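Local coordinates for protein acetyl-CoA acetyltransferase A (Ascaris suum, PDB 6BJA) that probably catalyses acetyl transfer between coenzyme A thioesters as a tetrameric thiolase of lipid metabolism, and binds coenzyme A, at residues G246-A251 against E324-T329; E167-D172 against F295-A300; R189-A194 against A350-H355; L301-L306 against V379-N384. All coordinates share one frame; numbering follows the deposited sequence.

Contact 1: G246-A251 against E324-T329; sequences GTITAA and EAFSVT. With COA (coenzyme A), chain C.
One aromatic ring, that of Phe326, meets both a protein side chain and the bound coenzyme A: Ile248 CG2 lies 3.8 Å from Phe326 CD1, while Phe326 CZ is 3.8 Å from O5P of the ligand. This is the coenzyme A pocket of the thiolase fold, where the loop before strand 257-267 meets the start of helix 327-337. The Ile248 and Phe326 side chains cross at about a right angle, and both the methyl and O5P approach the ring obliquely. Ile248 holds CG1 beside the backbone N and anti to the carbonyl carbon (chi1 -60°), which puts CG2 against Phe326 and sends CD1 toward Val328. A branched residue suits this place because it serves two apolar neighbours at once. The small alanines of the loop let coenzyme A come close to the backbone: Ala251 CB sits 3.7 Å from C6A of the adenine, and Ala250 CB is 3.5 Å from O5B. On the other branch, Ile248 CD1 lies 4.2 Å from Val328 CG1.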
loop_
_atom_site.group_PDB
_atom_site.type_symbol
_atom_site.label_atom_id
_atom_site.label_comp_id
_atom_site.label_asym_id
_atom_site.label_seq_id
_atom_site.Cartn_x
_atom_site.Cartn_y
_atom_site.Cartn_z
ATOM N N GLY A 246 20.568 -9.278 -27.606
ATOM C CA GLY A 246 19.119 -9.272 -27.543
ATOM C C GLY A 246 18.448 -8.956 -28.862
ATOM O O GLY A 246 19.044 -8.310 -29.730
ATOM N N THR A 247 17.207 -9.418 -29.015
ATOM C CA THR A 247 16.455 -9.227 -30.259
ATOM C C THR A 247 14.989 -8.863 -30.025
ATOM O O THR A 247 14.341 -8.248 -30.871
ATOM C CB THR A 247 16.477 -10.491 -31.123
ATOM O OG1 THR A 247 15.826 -11.562 -30.421
ATOM C CG2 THR A 247 17.887 -10.901 -31.452
ATOM N N ILE A 248 14.458 -9.250 -28.869
ATOM C CA ILE A 248 13.051 -9.020 -28.596
ATOM C C ILE A 248 12.836 -7.632 -27.984
ATOM O O ILE A 248 13.511 -7.241 -27.019
ATOM C CB ILE A 248 12.485 -10.126 -27.669
ATOM C CG1 ILE A 248 12.642 -11.499 -28.339
ATOM C CG2 ILE A 248 11.016 -9.858 -27.337
ATOM C CD1 ILE A 248 12.185 -12.683 -27.485
ATOM N N THR A 249 11.882 -6.904 -28.555
ATOM C CA THR A 249 11.590 -5.527 -28.179
ATOM C C THR A 249 10.115 -5.364 -27.890
ATOM O O THR A 249 9.324 -6.266 -28.160
ATOM C CB THR A 249 11.931 -4.541 -29.293
ATOM O OG1 THR A 249 10.980 -4.688 -30.345
ATOM C CG2 THR A 249 13.324 -4.793 -29.830
ATOM N N ALA A 250 9.733 -4.179 -27.426
ATOM C CA ALA A 250 8.315 -3.901 -27.198
ATOM C C ALA A 250 7.513 -4.057 -28.479
ATOM O O ALA A 250 6.345 -4.429 -28.421
ATOM C CB ALA A 250 8.120 -2.509 -26.619
ATOM N N ALA A 251 8.125 -3.788 -29.636
ATOM C CA ALA A 251 7.402 -3.825 -30.892
ATOM C C ALA A 251 7.227 -5.244 -31.429
ATOM O O ALA A 251 6.221 -5.516 -32.073
ATOM C CB ALA A 251 8.113 -2.952 -31.949
ATOM N N GLU A 324 0.678 -15.437 -30.983
ATOM C CA GLU A 324 1.942 -14.694 -31.095
ATOM C C GLU A 324 2.334 -14.064 -29.772
ATOM O O GLU A 324 2.280 -12.842 -29.629
ATOM C CB GLU A 324 1.851 -13.600 -32.165
ATOM C CG GLU A 324 1.492 -14.123 -33.514
ATOM C CD GLU A 324 1.387 -13.035 -34.568
ATOM O OE1 GLU A 324 1.290 -11.827 -34.224
ATOM O OE2 GLU A 324 1.347 -13.422 -35.745
ATOM N N ALA A 325 2.748 -14.884 -28.809
ATOM C CA ALA A 325 3.262 -14.337 -27.573
ATOM C C ALA A 325 4.383 -13.366 -27.914
ATOM O O ALA A 325 4.468 -12.273 -27.359
ATOM C CB ALA A 325 3.742 -15.437 -26.665
ATOM N N PHE A 326 5.215 -13.789 -28.869
ATOM C CA PHE A 326 6.311 -12.993 -29.409
ATOM C C PHE A 326 6.372 -13.281 -30.898
ATOM O O PHE A 326 5.854 -14.295 -31.337
ATOM C CB PHE A 326 7.647 -13.359 -28.743
ATOM C CG PHE A 326 7.620 -13.187 -27.263
ATOM C CD1 PHE A 326 7.953 -11.976 -26.701
ATOM C CD2 PHE A 326 7.191 -14.214 -26.441
ATOM C CE1 PHE A 326 7.888 -11.783 -25.340
ATOM C CE2 PHE A 326 7.112 -14.038 -25.076
ATOM C CZ PHE A 326 7.454 -12.824 -24.522
ATOM N N SER A 327 7.044 -12.430 -31.671
ATOM C CA SER A 327 7.239 -12.735 -33.075
ATOM C C SER A 327 7.951 -14.079 -33.247
ATOM O O SER A 327 7.663 -14.846 -34.170
ATOM C CB SER A 327 8.047 -11.632 -33.753
ATOM O OG SER A 327 7.253 -10.471 -33.914
ATOM N N VAL A 328 8.897 -14.376 -32.370
ATOM C CA VAL A 328 9.621 -15.633 -32.486
ATOM C C VAL A 328 8.689 -16.837 -32.335
ATOM O O VAL A 328 8.962 -17.891 -32.898
ATOM C CB VAL A 328 10.796 -15.727 -31.470
ATOM C CG1 VAL A 328 10.331 -15.536 -30.014
ATOM C CG2 VAL A 328 11.541 -17.056 -31.620
ATOM N N THR A 329 7.571 -16.687 -31.608
ATOM C CA THR A 329 6.634 -17.792 -31.474
ATOM C C THR A 329 6.105 -18.229 -32.844
ATOM O O THR A 329 6.035 -19.421 -33.153
ATOM C CB THR A 329 5.463 -17.398 -30.585
ATOM O OG1 THR A 329 5.960 -16.657 -29.464
ATOM C CG2 THR A 329 4.697 -18.631 -30.101
HETATM N N1A COA C . 5.832 0.174 -32.880
HETATM C C2A COA C . 6.747 1.126 -32.623
HETATM N N3A COA C . 7.167 1.439 -31.389
HETATM C C4A COA C . 6.687 0.795 -30.306
HETATM C C5A COA C . 5.692 -0.265 -30.494
HETATM C C6A COA C . 5.275 -0.554 -31.885
HETATM N N6A COA C . 4.371 -1.514 -32.164
HETATM N N7A COA C . 5.393 -0.725 -29.262
HETATM C C8A COA C . 6.135 -0.019 -28.368
HETATM N N9A COA C . 6.915 0.891 -29.003
HETATM C C1B COA C . 7.862 1.874 -28.410
HETATM C C2B COA C . 7.076 2.934 -27.656
HETATM O O2B COA C . 6.896 4.117 -28.438
HETATM C C3B COA C . 7.890 3.242 -26.418
HETATM O O3B COA C . 8.393 4.580 -26.530
HETATM P P3B COA C . 9.928 5.040 -26.616
HETATM O O7A COA C . 10.621 4.206 -27.668
HETATM O O8A COA C . 9.958 6.496 -27.025
HETATM O O9A COA C . 10.596 4.852 -25.277
HETATM C C4B COA C . 8.894 2.091 -26.306
HETATM O O4B COA C . 8.777 1.283 -27.480
HETATM C C5B COA C . 8.539 1.215 -25.119
HETATM O O5B COA C . 7.271 0.642 -25.424
HETATM P P1A COA C . 5.971 0.789 -24.480
HETATM O O1A COA C . 5.703 2.220 -24.078
HETATM O O2A COA C . 4.753 0.210 -25.168
HETATM O O3A COA C . 6.272 -0.029 -23.147
HETATM P P2A COA C . 5.431 0.300 -21.820
HETATM O O4A COA C . 5.773 1.686 -21.316
HETATM O O5A COA C . 3.943 0.157 -22.065
HETATM O O6A COA C . 5.925 -0.817 -20.789
HETATM C CBP COA C . 5.052 -2.960 -20.315
HETATM C CCP COA C . 5.948 -2.166 -21.241
HETATM C CDP COA C . 5.618 -2.826 -18.919
HETATM C CEP COA C . 3.636 -2.380 -20.255
HETATM C CAP COA C . 5.127 -4.454 -20.679
HETATM O OAP COA C . 4.481 -5.195 -19.633
HETATM C C9P COA C . 4.517 -4.793 -22.024
HETATM O O9P COA C . 3.780 -4.014 -22.609
HETATM N N8P COA C . 4.785 -5.973 -22.588
HETATM C C7P COA C . 5.648 -6.993 -22.032
HETATM C C6P COA C . 5.994 -8.013 -23.109
HETATM C C5P COA C . 5.333 -9.316 -22.752
HETATM O O5P COA C . 5.950 -10.193 -22.151
HETATM N N4P COA C . 4.056 -9.423 -23.092
HETATM C C3P COA C . 3.290 -10.596 -22.710
HETATM C C2P COA C . 3.183 -11.654 -23.782
HETATM S S1P COA C . 3.484 -13.282 -23.066
#

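Contact 2: E167-D172 against F295-A300; sequences EKTVKD and FTVAPA
In this thiolase, helix 162-172 packs against the 3-10 turn that leads into helix 298-310, and two threonines, Thr169 and Thr296, form the heart of the junction. Thr169 OG1 comes within 3.5 Å of Thr296 CB, and the two methyls, Thr169 CG2 and Thr296 CG2, lie 3.7 Å apart, so the side chains meet through carbon as much as oxygen. The Thr169 methyl also slides past Val297 in the opposite sense, with CG2 3.6 Å from Val297 CG1. Thr169 keeps OG1 beside the backbone N and anti to the carbonyl carbon (chi1 -59°), which turns the methyl to these apolar neighbours; OG1, packed on Thr296 CB, also receives a bond from a water. That water donates to Thr169 OG1 at 2.7 Å and accepts from Thr296 N at 3.1 Å, a bridge that ties helix to turn and satisfies a backbone N-H. Threonine suits both places, offering a methyl for packing beside a compact polar group; Thr296 OG1 additionally rests 3.5 Å above one face of the Phe295 ring, toward its rim. Within helix 162-172, Lys168 NZ forms a salt bridge with Asp172 OD2 (2.8 Å), meeting its syn lone pair, and Asp294 is a second partner. Val170 of the same helix packs on Val328 of helix 327-337. Ala298 and Pro299, starting helix 298-310, pack on Ala389 of strand 388-396.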
loop_
_atom_site.group_PDB
_atom_site.type_symbol
_atom_site.label_atom_id
_atom_site.label_comp_id
_atom_site.label_asym_id
_atom_site.label_seq_id
_atom_site.Cartn_x
_atom_site.Cartn_y
_atom_site.Cartn_z
ATOM N N GLU A 167 14.242 -15.525 -25.847
ATOM C CA GLU A 167 15.525 -15.250 -26.494
ATOM C C GLU A 167 16.323 -16.527 -26.700
ATOM O O GLU A 167 17.109 -16.625 -27.651
ATOM C CB GLU A 167 16.367 -14.256 -25.694
ATOM C CG GLU A 167 15.875 -12.821 -25.669
ATOM C CD GLU A 167 16.166 -12.034 -26.952
ATOM O OE1 GLU A 167 16.610 -12.641 -27.960
ATOM O OE2 GLU A 167 15.937 -10.813 -26.922
ATOM N N LYS A 168 16.152 -17.522 -25.832
ATOM C CA LYS A 168 16.839 -18.791 -26.041
ATOM C C LYS A 168 16.398 -19.435 -27.362
ATOM O O LYS A 168 17.221 -19.960 -28.135
ATOM C CB LYS A 168 16.598 -19.757 -24.861
ATOM C CG LYS A 168 17.229 -21.136 -25.093
ATOM C CD LYS A 168 17.077 -22.050 -23.912
ATOM C CE LYS A 168 17.793 -23.379 -24.155
ATOM N NZ LYS A 168 17.282 -24.134 -25.333
ATOM N N THR A 169 15.108 -19.352 -27.653
ATOM C CA THR A 169 14.544 -19.971 -28.843
ATOM C C THR A 169 15.024 -19.182 -30.061
ATOM O O THR A 169 15.326 -19.761 -31.101
ATOM C CB THR A 169 13.011 -20.030 -28.755
ATOM O OG1 THR A 169 12.666 -20.785 -27.571
ATOM C CG2 THR A 169 12.412 -20.684 -30.008
ATOM N N VAL A 170 15.096 -17.867 -29.916
ATOM C CA VAL A 170 15.662 -17.022 -30.973
ATOM C C VAL A 170 17.046 -17.545 -31.342
ATOM O O VAL A 170 17.335 -17.779 -32.526
ATOM C CB VAL A 170 15.756 -15.538 -30.541
ATOM C CG1 VAL A 170 16.572 -14.736 -31.567
ATOM C CG2 VAL A 170 14.364 -14.917 -30.401
ATOM N N LYS A 171 17.896 -17.747 -30.340
ATOM C CA LYS A 171 19.256 -18.209 -30.619
ATOM C C LYS A 171 19.274 -19.626 -31.209
ATOM O O LYS A 171 20.045 -19.915 -32.144
ATOM C CB LYS A 171 20.096 -18.114 -29.345
ATOM C CG LYS A 171 21.575 -18.342 -29.599
ATOM C CD LYS A 171 22.416 -18.093 -28.360
ATOM C CE LYS A 171 23.915 -18.212 -28.691
ATOM N NZ LYS A 171 24.307 -17.426 -29.903
ATOM N N ASP A 172 18.418 -20.506 -30.701
ATOM C CA ASP A 172 18.388 -21.896 -31.137
ATOM C C ASP A 172 18.039 -22.045 -32.626
ATOM O O ASP A 172 18.476 -23.000 -33.276
ATOM C CB ASP A 172 17.388 -22.693 -30.291
ATOM C CG ASP A 172 17.891 -22.972 -28.871
ATOM O OD1 ASP A 172 19.106 -22.817 -28.573
ATOM O OD2 ASP A 172 17.042 -23.367 -28.026
ATOM N N PHE A 295 9.494 -22.854 -23.664
ATOM C CA PHE A 295 8.040 -22.841 -23.895
ATOM C C PHE A 295 7.656 -22.465 -25.331
ATOM O O PHE A 295 6.672 -22.966 -25.851
ATOM C CB PHE A 295 7.341 -21.896 -22.906
ATOM C CG PHE A 295 7.495 -20.445 -23.218
ATOM C CD1 PHE A 295 8.709 -19.809 -23.051
ATOM C CD2 PHE A 295 6.412 -19.707 -23.658
ATOM C CE1 PHE A 295 8.861 -18.472 -23.345
ATOM C CE2 PHE A 295 6.550 -18.375 -23.936
ATOM C CZ PHE A 295 7.771 -17.748 -23.794
ATOM N N THR A 296 8.471 -21.639 -25.977
ATOM C CA THR A 296 8.171 -21.168 -27.311
ATOM C C THR A 296 8.110 -22.307 -28.342
ATOM O O THR A 296 7.437 -22.153 -29.348
ATOM C CB THR A 296 9.224 -20.113 -27.750
ATOM O OG1 THR A 296 9.203 -18.993 -26.851
ATOM C CG2 THR A 296 8.938 -19.578 -29.145
ATOM N N VAL A 297 8.815 -23.428 -28.129
ATOM C CA VAL A 297 8.774 -24.523 -29.104
ATOM C C VAL A 297 7.774 -25.631 -28.769
ATOM O O VAL A 297 7.609 -26.576 -29.545
ATOM C CB VAL A 297 10.175 -25.162 -29.308
ATOM C CG1 VAL A 297 11.175 -24.072 -29.696
ATOM C CG2 VAL A 297 10.621 -25.937 -28.089
ATOM N N ALA A 298 7.057 -25.501 -27.655
ATOM C CA ALA A 298 6.031 -26.493 -27.326
ATOM C C ALA A 298 4.870 -26.584 -28.343
ATOM O O ALA A 298 4.318 -27.665 -28.562
ATOM C CB ALA A 298 5.463 -26.215 -25.924
ATOM N N PRO A 299 4.481 -25.459 -28.973
ATOM C CA PRO A 299 3.332 -25.616 -29.873
ATOM C C PRO A 299 3.560 -26.582 -31.032
ATOM O O PRO A 299 2.667 -27.361 -31.334
ATOM C CB PRO A 299 3.083 -24.191 -30.375
ATOM C CG PRO A 299 3.510 -23.342 -29.240
ATOM C CD PRO A 299 4.781 -24.042 -28.723
ATOM N N ALA A 300 4.734 -26.562 -31.659
ATOM C CA ALA A 300 4.961 -27.467 -32.767
ATOM C C ALA A 300 4.961 -28.907 -32.270
ATOM O O ALA A 300 4.543 -29.807 -32.995
ATOM C CB ALA A 300 6.283 -27.151 -33.474
HETATM O O HOH W 1 11.165 -20.281 -25.346
#

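Contact 3: R189-A194 against A350-H355; sequences RKAEHA and AVALGH
The backbones approach most closely at Ala191 and Ala352, whose CA atoms are 6.5 Å apart, where helix 177-197 meets the short helix 350-353. This is close helix packing in the thiolase fold, just ahead of the loop that carries His355, the predicted proton acceptor. Ala191 is the common point: its CB faces the short helix and touches two residues in succession. One is Ala352, with Ala191 CB 3.9 Å from Ala352 CB, methyl against methyl. Alanine suits both positions because its single carbon fills the interface while the chains stay near one another. The neighbouring Leu353 reaches in from one side; CG lies beside its backbone N and anti to the carbonyl carbon (chi1 -61°), and the CD2 branch does the touching. Its longer side chain extends the apolar surface that the alanines begin. Around this patch, Ala352 also packs on Ser187 and Tyr188 of helix 177-197, the latter a coenzyme A binding residue. After Leu353 the helix ends at Gly354, where phi is positive at 102°, a backbone region that glycine adopts readily for want of a CB. The chain then turns toward His355, whose ND1 is hydrogen-bonded to Ser360 OG. Across the helix pair, Leu353 CD2 stands 3.7 Å from Ala191 CB.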
loop_
_atom_site.group_PDB
_atom_site.type_symbol
_atom_site.label_atom_id
_atom_site.label_comp_id
_atom_site.label_asym_id
_atom_site.label_seq_id
_atom_site.Cartn_x
_atom_site.Cartn_y
_atom_site.Cartn_z
ATOM N N ARG A 189 0.315 -5.506 -40.494
ATOM C CA ARG A 189 -0.250 -5.290 -41.829
ATOM C C ARG A 189 -1.483 -6.143 -42.066
ATOM O O ARG A 189 -2.497 -5.657 -42.600
ATOM C CB ARG A 189 0.779 -5.593 -42.908
ATOM C CG ARG A 189 0.307 -5.173 -44.291
ATOM C CD ARG A 189 1.178 -5.778 -45.374
ATOM N NE ARG A 189 1.027 -7.221 -45.475
ATOM C CZ ARG A 189 -0.053 -7.843 -45.924
ATOM N NH1 ARG A 189 -1.112 -7.153 -46.352
ATOM N NH2 ARG A 189 -0.077 -9.156 -45.979
ATOM N N LYS A 190 -1.405 -7.406 -41.666
ATOM C CA LYS A 190 -2.499 -8.337 -41.865
ATOM C C LYS A 190 -3.693 -7.930 -41.016
ATOM O O LYS A 190 -4.832 -8.049 -41.473
ATOM C CB LYS A 190 -2.067 -9.774 -41.554
ATOM C CG LYS A 190 -1.093 -10.315 -42.603
ATOM C CD LYS A 190 -0.817 -11.805 -42.411
ATOM C CE LYS A 190 -0.130 -12.065 -41.095
ATOM N NZ LYS A 190 0.256 -13.497 -40.914
ATOM N N ALA A 191 -3.436 -7.429 -39.806
ATOM C CA ALA A 191 -4.533 -7.004 -38.923
ATOM C C ALA A 191 -5.213 -5.792 -39.502
ATOM O O ALA A 191 -6.449 -5.703 -39.507
ATOM C CB ALA A 191 -4.026 -6.689 -37.545
ATOM N N GLU A 192 -4.405 -4.853 -39.983
ATOM C CA GLU A 192 -4.958 -3.635 -40.578
ATOM C C GLU A 192 -5.790 -3.975 -41.818
ATOM O O GLU A 192 -6.889 -3.442 -42.000
ATOM C CB GLU A 192 -3.844 -2.647 -40.940
ATOM C CG GLU A 192 -4.355 -1.333 -41.545
ATOM C CD GLU A 192 -3.226 -0.382 -41.922
ATOM O OE1 GLU A 192 -2.040 -0.782 -41.824
ATOM O OE2 GLU A 192 -3.527 0.769 -42.314
ATOM N N HIS A 193 -5.273 -4.865 -42.652
ATOM C CA HIS A 193 -5.967 -5.283 -43.850
ATOM C C HIS A 193 -7.294 -5.968 -43.509
ATOM O O HIS A 193 -8.321 -5.701 -44.129
ATOM C CB HIS A 193 -5.093 -6.213 -44.673
ATOM C CG HIS A 193 -5.680 -6.554 -46.001
ATOM N ND1 HIS A 193 -6.117 -7.820 -46.321
ATOM C CD2 HIS A 193 -5.938 -5.781 -47.083
ATOM C CE1 HIS A 193 -6.605 -7.817 -47.550
ATOM N NE2 HIS A 193 -6.507 -6.593 -48.033
ATOM N N ALA A 194 -7.267 -6.834 -42.504
ATOM C CA ALA A 194 -8.447 -7.544 -42.078
ATOM C C ALA A 194 -9.513 -6.552 -41.623
ATOM O O ALA A 194 -10.681 -6.677 -41.994
ATOM C CB ALA A 194 -8.086 -8.532 -40.955
ATOM N N ALA A 350 -1.439 -11.935 -32.230
ATOM C CA ALA A 350 -1.404 -11.155 -31.008
ATOM C C ALA A 350 -0.352 -10.044 -30.940
ATOM O O ALA A 350 -0.501 -9.115 -30.152
ATOM C CB ALA A 350 -1.216 -12.101 -29.830
ATOM N N VAL A 351 0.704 -10.105 -31.744
ATOM C CA VAL A 351 1.660 -9.012 -31.723
ATOM C C VAL A 351 0.995 -7.710 -32.198
ATOM O O VAL A 351 1.335 -6.624 -31.725
ATOM C CB VAL A 351 2.890 -9.353 -32.572
ATOM C CG1 VAL A 351 3.733 -8.123 -32.867
ATOM C CG2 VAL A 351 3.731 -10.357 -31.817
ATOM N N ALA A 352 0.021 -7.838 -33.096
ATOM C CA ALA A 352 -0.737 -6.706 -33.594
ATOM C C ALA A 352 -2.096 -6.568 -32.921
ATOM O O ALA A 352 -2.623 -5.467 -32.822
ATOM C CB ALA A 352 -0.933 -6.829 -35.095
ATOM N N LEU A 353 -2.698 -7.683 -32.511
ATOM C CA LEU A 353 -4.091 -7.646 -32.019
ATOM C C LEU A 353 -4.169 -7.541 -30.493
ATOM O O LEU A 353 -5.205 -7.137 -29.974
ATOM C CB LEU A 353 -4.861 -8.892 -32.464
ATOM C CG LEU A 353 -5.010 -9.104 -33.973
ATOM C CD1 LEU A 353 -5.659 -10.437 -34.328
ATOM C CD2 LEU A 353 -5.824 -7.985 -34.569
ATOM N N GLY A 354 -3.097 -7.891 -29.801
ATOM C CA GLY A 354 -3.087 -7.856 -28.340
ATOM C C GLY A 354 -3.254 -9.232 -27.739
ATOM O O GLY A 354 -3.674 -10.166 -28.410
ATOM N N HIS A 355 -2.903 -9.362 -26.462
ATOM C CA HIS A 355 -2.827 -10.672 -25.830
ATOM C C HIS A 355 -3.396 -10.634 -24.411
ATOM O O HIS A 355 -2.631 -10.642 -23.449
ATOM C CB HIS A 355 -1.365 -11.142 -25.822
ATOM C CG HIS A 355 -1.142 -12.522 -25.291
ATOM N ND1 HIS A 355 -2.148 -13.442 -25.080
ATOM C CD2 HIS A 355 0.004 -13.114 -24.882
ATOM C CE1 HIS A 355 -1.620 -14.559 -24.602
ATOM N NE2 HIS A 355 -0.319 -14.383 -24.478
#

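Contact 4: L301-L306 against V379-N384; sequences LAVKQL and VAAICN
Leu306 N donates to Ala302 O over 2.9 Å, the shorter of the two backbone bonds within 301-306, and this helical turn helps place Val303 and Leu306 on the face that covers strand 379-384. There Leu306 and Val379 reach toward each other tip to tip, with Leu306 CD2 3.7 Å from Val379 CG1 and 4.0 Å from Val379 CG2, so one leucine methyl meets both branches of the valine. Val303 crosses Val379 at a slant. Its CG1 is anti to the backbone N (chi1 166°), which leaves CG2 beside the N to touch two strand residues: CG2 lies 4.0 Å from Val379 CG1 and 4.1 Å from Ala381 CB. Val379 and Ala381 are two apart in the strand and therefore point to the same side, whereas Ala380 between them points away. Branched valine suits an extended strand and gives breadth to this surface, and the small alanine lets the helix settle close by. The axes of these short segments approach to 9.3 Å at 144° between their N-to-C directions. Phe333 and Leu337 of helix 327-337 extend the apolar layer round Val303, and Leu306 also packs on Ala391 and Leu393 of strand 388-396. Further along the strand lies Cys383, a predicted catalytic proton acceptor. A helix laid over a mixed beta-sheet through aliphatic side chains is characteristic of the layered alpha/beta architecture of the thiolase fold.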
loop_
_atom_site.group_PDB
_atom_site.type_symbol
_atom_site.label_atom_id
_atom_site.label_comp_id
_atom_site.label_asym_id
_atom_site.label_seq_id
_atom_site.Cartn_x
_atom_site.Cartn_y
_atom_site.Cartn_z
ATOM N N LEU A 301 5.399 -29.124 -31.031
ATOM C CA LEU A 301 5.379 -30.464 -30.454
ATOM C C LEU A 301 3.946 -30.950 -30.266
ATOM O O LEU A 301 3.614 -32.089 -30.590
ATOM C CB LEU A 301 6.137 -30.488 -29.124
ATOM C CG LEU A 301 6.499 -31.865 -28.589
ATOM C CD1 LEU A 301 7.424 -32.607 -29.563
ATOM C CD2 LEU A 301 7.172 -31.696 -27.225
ATOM N N ALA A 302 3.077 -30.063 -29.795
ATOM C CA ALA A 302 1.683 -30.428 -29.629
ATOM C C ALA A 302 1.048 -30.743 -30.978
ATOM O O ALA A 302 0.268 -31.684 -31.102
ATOM C CB ALA A 302 0.931 -29.315 -28.927
ATOM N N VAL A 303 1.382 -29.950 -31.994
ATOM C CA VAL A 303 0.816 -30.152 -33.327
ATOM C C VAL A 303 1.303 -31.471 -33.948
ATOM O O VAL A 303 0.525 -32.173 -34.584
ATOM C CB VAL A 303 1.160 -28.970 -34.247
ATOM C CG1 VAL A 303 0.880 -29.305 -35.725
ATOM C CG2 VAL A 303 0.394 -27.749 -33.804
ATOM N N LYS A 304 2.570 -31.822 -33.746
ATOM C CA LYS A 304 3.071 -33.091 -34.278
ATOM C C LYS A 304 2.242 -34.253 -33.722
ATOM O O LYS A 304 1.831 -35.141 -34.464
ATOM C CB LYS A 304 4.559 -33.261 -33.955
ATOM C CG LYS A 304 5.421 -32.369 -34.807
ATOM C CD LYS A 304 6.892 -32.439 -34.421
ATOM C CE LYS A 304 7.671 -31.400 -35.178
ATOM N NZ LYS A 304 7.444 -31.555 -36.642
ATOM N N GLN A 305 1.933 -34.191 -32.430
ATOM C CA GLN A 305 1.102 -35.195 -31.773
ATOM C C GLN A 305 -0.314 -35.168 -32.332
ATOM O O GLN A 305 -0.883 -36.195 -32.674
ATOM C CB GLN A 305 1.084 -34.957 -30.266
ATOM C CG GLN A 305 0.246 -35.944 -29.469
ATOM C CD GLN A 305 0.648 -37.386 -29.708
ATOM O OE1 GLN A 305 1.835 -37.725 -29.701
ATOM N NE2 GLN A 305 -0.341 -38.245 -29.930
ATOM N N LEU A 306 -0.861 -33.966 -32.452
ATOM C CA LEU A 306 -2.209 -33.775 -32.979
ATOM C C LEU A 306 -2.384 -34.403 -34.363
ATOM O O LEU A 306 -3.350 -35.114 -34.624
ATOM C CB LEU A 306 -2.514 -32.279 -33.039
ATOM C CG LEU A 306 -3.909 -31.834 -33.476
ATOM C CD1 LEU A 306 -4.944 -32.201 -32.432
ATOM C CD2 LEU A 306 -3.932 -30.336 -33.730
ATOM N N VAL A 379 -5.959 -25.667 -37.577
ATOM C CA VAL A 379 -5.323 -25.942 -36.295
ATOM C C VAL A 379 -5.030 -24.645 -35.561
ATOM O O VAL A 379 -4.473 -23.710 -36.134
ATOM C CB VAL A 379 -4.013 -26.740 -36.455
ATOM C CG1 VAL A 379 -3.306 -26.928 -35.090
ATOM C CG2 VAL A 379 -4.304 -28.077 -37.056
ATOM N N ALA A 380 -5.433 -24.586 -34.292
ATOM C CA ALA A 380 -5.066 -23.485 -33.422
ATOM C C ALA A 380 -4.156 -24.033 -32.335
ATOM O O ALA A 380 -4.466 -25.060 -31.731
ATOM C CB ALA A 380 -6.295 -22.818 -32.823
ATOM N N ALA A 381 -3.044 -23.339 -32.110
ATOM C CA ALA A 381 -2.046 -23.757 -31.125
ATOM C C ALA A 381 -1.552 -22.582 -30.303
ATOM O O ALA A 381 -1.441 -21.466 -30.795
ATOM C CB ALA A 381 -0.904 -24.423 -31.803
ATOM N N ILE A 382 -1.284 -22.839 -29.018
ATOM C CA ILE A 382 -0.877 -21.777 -28.103
ATOM C C ILE A 382 0.074 -22.329 -27.040
ATOM O O ILE A 382 -0.145 -23.422 -26.539
ATOM C CB ILE A 382 -2.122 -21.111 -27.455
ATOM C CG1 ILE A 382 -1.757 -19.911 -26.603
ATOM C CG2 ILE A 382 -2.968 -22.134 -26.703
ATOM C CD1 ILE A 382 -3.006 -18.986 -26.386
ATOM N N CYS A 383 1.167 -21.594 -26.790
ATOM C CA CYS A 383 2.106 -21.926 -25.728
ATOM C C CYS A 383 1.762 -21.172 -24.457
ATOM O O CYS A 383 1.007 -20.190 -24.474
ATOM C CB CYS A 383 3.548 -21.605 -26.144
ATOM S SG CYS A 383 3.944 -19.839 -26.296
ATOM N N ASN A 384 2.313 -21.625 -23.342
ATOM C CA ASN A 384 2.158 -20.871 -22.111
ATOM C C ASN A 384 3.368 -20.923 -21.244
ATOM O O ASN A 384 4.154 -21.862 -21.304
ATOM C CB ASN A 384 0.900 -21.310 -21.320
ATOM C CG ASN A 384 0.886 -22.772 -20.904
ATOM O OD1 ASN A 384 0.245 -23.611 -21.541
ATOM N ND2 ASN A 384 1.506 -23.065 -19.775
#

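All four contacts are mainly buried; of the residues that touch across them, only Val297 of contact 2 is partly exposed. Contacts 2 and 4 share helix 298-310, its entry in the former and its body in the latter, and they touch where Pro299 meets Cys383. Contacts 1 and 2 are joined through Glu167, whose carboxylate probably bonds to Thr247 OG1 and Ile248 N, while Glu324 OE1 probably links contact 1 to Val351 N of contact 3. The chemistry varies with place: aliphatic packing in contacts 3 and 4, an aromatic residue beside coenzyme A in contact 1, and a water bridge in contact 2. Contacts 1 to 3 connect the N- and C-terminal family regions, whereas contact 4 stays within the latter.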